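Local coordinates for peroxiredoxin (Akkermansia muciniphila, PDB 6KHX), which reduces peroxides as a typical 2-Cys peroxiredoxin, through cysteine thiols that two partner subunits bring to their shared interface, at the interface of chains A and B. Residues are numbered along the deposited sequence; one frame, centred on the assembly and turned at random. Chains: chain A/B, Peroxiredoxin.

Contacts 1 and 2 are neighbouring patches of one two-fold interface, their C-alpha centres about 12 Å apart. Chain A presents helix 48-58 and the loop between strand 149-155 and helix 163-179 in both: A:Val48 and A:Pro158 at contact 2, A:Glu52, A:Gly55 and A:Arg161 further along at contact 1, with A:Ile163 starting the second helix. Chain B answers with the end of helix 163-179 (B:Phe176, contact 2) and the loop after it: B:Val182 and B:Cys183 at contact 2, then B:Leu185 and B:Gly186 at contact 1. Together they secure the resolving-cysteine segment against the partner's active-site helix, as in typical 2-Cys dimers; ten copies form the deposited assembly.

Contact 1: the interface of chains A and B. Residues chain A 52, 55-56, 161-163; chain B 185-186.
B:Leu185 inserts its side chain between helix 48-58 of chain A and the start of helix 163-179, burying 92 Å² in this corner of the dimer interface. The packing is apolar. CD2 is the branch that meets both helices: it lies over the bare C-alpha of A:Gly55, and A:Ile163 CG1 comes within 3.6 Å of B:Leu185 CD2 from the other helix. B:Leu185 CB rests on the backbone of A:Glu52, 3.7 Å from A:Glu52 CA, and CD1 turns toward the backbone of A:Arg161. With CG anti to the backbone N (chi1 180°), the leucine points from its loop into this cleft. Behind it, A:Ile163 CD1 covers one face of the A:Phe56 ring, over its centre, backing the apolar wall.

A polar link across this patch runs between backbones: B:Gly186 N donates to A:Arg161 O at 2.8 Å, pinning the loop just after the leucine. Within chain A, a salt bridge ties the loop to the helix. The A:Arg161 guanidinium grips A:Glu52 side-on, NH2 reaching the carboxylate OE2 at 2.7 Å and NE reaching OE1 at 2.7 Å. Both acceptors lie close to the guanidinium plane but are approached from above the carboxylate plane. A:Glu52 OE1 is held twice, for A:Arg161 N also donates to it, at 2.6 Å and from the opposite face to NE.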
loop_
_atom_site.group_PDB
_atom_site.type_symbol
_atom_site.label_atom_id
_atom_site.label_comp_id
_atom_site.label_asym_id
_atom_site.label_seq_id
_atom_site.Cartn_x
_atom_site.Cartn_y
_atom_site.Cartn_z
ATOM N N GLU A 52 -28.560 24.680 -34.087
ATOM C CA GLU A 52 -27.134 25.001 -34.112
ATOM C C GLU A 52 -26.445 24.380 -35.326
ATOM O O GLU A 52 -25.650 25.043 -36.007
ATOM C CB GLU A 52 -26.468 24.562 -32.809
ATOM C CG GLU A 52 -27.053 25.224 -31.580
ATOM C CD GLU A 52 -26.256 24.934 -30.329
ATOM O OE1 GLU A 52 -25.660 25.881 -29.770
ATOM O OE2 GLU A 52 -26.221 23.759 -29.911
ATOM N N GLY A 55 -27.621 26.245 -38.507
ATOM C CA GLY A 55 -27.036 27.570 -38.567
ATOM C C GLY A 55 -25.575 27.531 -38.953
ATOM O O GLY A 55 -25.100 28.385 -39.710
ATOM N N PHE A 56 -24.836 26.541 -38.441
ATOM C CA PHE A 56 -23.455 26.380 -38.884
ATOM C C PHE A 56 -23.387 26.062 -40.368
ATOM O O PHE A 56 -22.483 26.534 -41.066
ATOM C CB PHE A 56 -22.741 25.300 -38.073
ATOM C CG PHE A 56 -21.969 25.844 -36.914
ATOM C CD1 PHE A 56 -20.798 26.556 -37.127
ATOM C CD2 PHE A 56 -22.400 25.638 -35.612
ATOM C CE1 PHE A 56 -20.080 27.070 -36.066
ATOM C CE2 PHE A 56 -21.686 26.146 -34.548
ATOM C CZ PHE A 56 -20.523 26.864 -34.772
ATOM N N ARG A 161 -25.869 28.393 -28.967
ATOM C CA ARG A 161 -24.660 29.183 -29.128
ATOM C C ARG A 161 -24.879 30.284 -30.167
ATOM O O ARG A 161 -25.985 30.487 -30.670
ATOM C CB ARG A 161 -23.495 28.263 -29.479
ATOM C CG ARG A 161 -23.013 27.474 -28.282
ATOM C CD ARG A 161 -22.265 26.214 -28.654
ATOM N NE ARG A 161 -23.173 25.157 -29.084
ATOM C CZ ARG A 161 -22.817 23.883 -29.217
ATOM N NH1 ARG A 161 -21.574 23.505 -28.930
ATOM N NH2 ARG A 161 -23.701 22.981 -29.628
ATOM N N SER A 162 -23.820 31.017 -30.492
ATOM C CA SER A 162 -23.906 32.165 -31.385
ATOM C C SER A 162 -22.802 32.064 -32.427
ATOM O O SER A 162 -21.618 31.997 -32.075
ATOM C CB SER A 162 -23.798 33.475 -30.598
ATOM O OG SER A 162 -23.293 34.524 -31.399
ATOM N N ILE A 163 -23.192 32.070 -33.704
ATOM C CA ILE A 163 -22.217 32.027 -34.790
ATOM C C ILE A 163 -21.382 33.302 -34.811
ATOM O O ILE A 163 -20.173 33.272 -35.085
ATOM C CB ILE A 163 -22.941 31.818 -36.131
ATOM C CG1 ILE A 163 -23.670 30.475 -36.158
ATOM C CG2 ILE A 163 -21.959 31.919 -37.276
ATOM C CD1 ILE A 163 -22.779 29.296 -36.425
ATOM N N LEU B 185 -29.971 28.560 -31.798
ATOM C CA LEU B 185 -28.728 29.210 -32.191
ATOM C C LEU B 185 -28.968 30.665 -32.577
ATOM O O LEU B 185 -29.916 30.984 -33.298
ATOM C CB LEU B 185 -28.101 28.453 -33.357
ATOM C CG LEU B 185 -26.789 29.013 -33.900
ATOM C CD1 LEU B 185 -25.617 28.580 -33.047
ATOM C CD2 LEU B 185 -26.605 28.552 -35.322
ATOM N N GLY B 186 -28.110 31.547 -32.074
ATOM C CA GLY B 186 -28.175 32.958 -32.398
ATOM C C GLY B 186 -29.362 33.697 -31.831
ATOM O O GLY B 186 -29.611 34.840 -32.233
#

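Contact 2: the interface of chains A and B. Residues chain A 47-48, 158; chain B 176, 182-183.
The loop after helix 163-179 of chain B, with B:Phe176 near the end of that helix, meets two parts of chain A: the start of helix 48-58 with A:Phe47 just before it, and the loop bearing A:Pro158. A:Pro158 hides 62 Å², its ring set against the face of B:Phe176, with CB also turned toward B:Val182. Its CB sits over one face of the B:Phe176 ring, offset toward the rim and 3.7 Å from the centroid, a CH-pi contact. A:Pro158 CG lies nearly over the centre of the same face, 3.7 Å from B:Phe176 CE2, and the two side chains run at about a right angle. The phenylalanine presents this face with its ring carbon CG anti to the backbone N (chi1 172°). Cut back to alanine, B:Phe176 would probably leave A:Pro158 CB and CG without the ring they lie on, with a gap beside the loop.

B:Val182 divides its methyls between two partners. B:Val182 CG1 packs on A:Pro158 CB at 3.7 Å, while B:Val182 CG2 reaches A:Val48 CG2 at 3.6 Å and skirts A:Phe47 CB. Next to it, B:Cys183 N donates to A:Pro158 O at 3.0 Å, a bond that anchors the backbone of the cysteine itself.

B:Cys183, in a Val-Cys-Pro motif, is the resolving cysteine, and A:Phe47 and A:Val48 belong to the Phe-Val-Cys-Pro motif whose cysteine is peroxidatic. The site thus moors the resolving segment of one subunit beside the active site of the other; forming their disulfide would probably require this packing to loosen.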
loop_
_atom_site.group_PDB
_atom_site.type_symbol
_atom_site.label_atom_id
_atom_site.label_comp_id
_atom_site.label_asym_id
_atom_site.label_seq_id
_atom_site.Cartn_x
_atom_site.Cartn_y
_atom_site.Cartn_z
ATOM N N PHE A 47 -33.771 19.469 -30.007
ATOM C CA PHE A 47 -34.415 20.772 -30.157
ATOM C C PHE A 47 -33.430 21.886 -30.499
ATOM O O PHE A 47 -33.496 22.421 -31.606
ATOM C CB PHE A 47 -35.207 21.062 -28.879
ATOM C CG PHE A 47 -35.922 19.848 -28.334
ATOM C CD1 PHE A 47 -36.717 19.060 -29.162
ATOM C CD2 PHE A 47 -35.766 19.468 -27.009
ATOM C CE1 PHE A 47 -37.353 17.929 -28.677
ATOM C CE2 PHE A 47 -36.406 18.340 -26.518
ATOM C CZ PHE A 47 -37.199 17.568 -27.355
ATOM N N VAL A 48 -32.545 22.288 -29.584
ATOM C CA VAL A 48 -31.576 23.333 -29.927
ATOM C C VAL A 48 -30.522 22.806 -30.901
ATOM O O VAL A 48 -30.041 23.544 -31.774
ATOM C CB VAL A 48 -30.925 23.915 -28.657
ATOM C CG1 VAL A 48 -29.883 24.960 -29.022
ATOM C CG2 VAL A 48 -31.978 24.539 -27.759
ATOM N N PRO A 158 -30.177 24.042 -22.540
ATOM C CA PRO A 158 -31.175 24.870 -23.231
ATOM C C PRO A 158 -30.641 26.153 -23.857
ATOM O O PRO A 158 -31.441 26.914 -24.415
ATOM C CB PRO A 158 -32.192 25.191 -22.119
ATOM C CG PRO A 158 -31.493 24.960 -20.837
ATOM C CD PRO A 158 -30.179 24.295 -21.088
ATOM N N PHE B 176 -35.322 31.062 -20.772
ATOM C CA PHE B 176 -35.638 29.666 -20.486
ATOM C C PHE B 176 -36.236 29.520 -19.092
ATOM O O PHE B 176 -37.154 28.718 -18.879
ATOM C CB PHE B 176 -34.391 28.790 -20.621
ATOM C CG PHE B 176 -34.602 27.375 -20.155
ATOM C CD1 PHE B 176 -35.302 26.475 -20.938
ATOM C CD2 PHE B 176 -34.116 26.952 -18.930
ATOM C CE1 PHE B 176 -35.507 25.174 -20.514
ATOM C CE2 PHE B 176 -34.319 25.647 -18.497
ATOM C CZ PHE B 176 -35.017 24.760 -19.290
ATOM N N VAL B 182 -36.594 26.627 -24.880
ATOM C CA VAL B 182 -35.157 26.567 -25.109
ATOM C C VAL B 182 -34.796 27.563 -26.204
ATOM O O VAL B 182 -35.586 27.833 -27.116
ATOM C CB VAL B 182 -34.710 25.130 -25.452
ATOM C CG1 VAL B 182 -34.989 24.211 -24.279
ATOM C CG2 VAL B 182 -35.412 24.619 -26.695
ATOM N N CYS B 183 -33.594 28.130 -26.111
ATOM C CA CYS B 183 -33.189 29.200 -27.014
ATOM C C CYS B 183 -32.323 28.642 -28.129
ATOM O O CYS B 183 -31.260 28.066 -27.847
ATOM C CB CYS B 183 -32.444 30.285 -26.249
ATOM S SG CYS B 183 -33.485 31.091 -25.010
#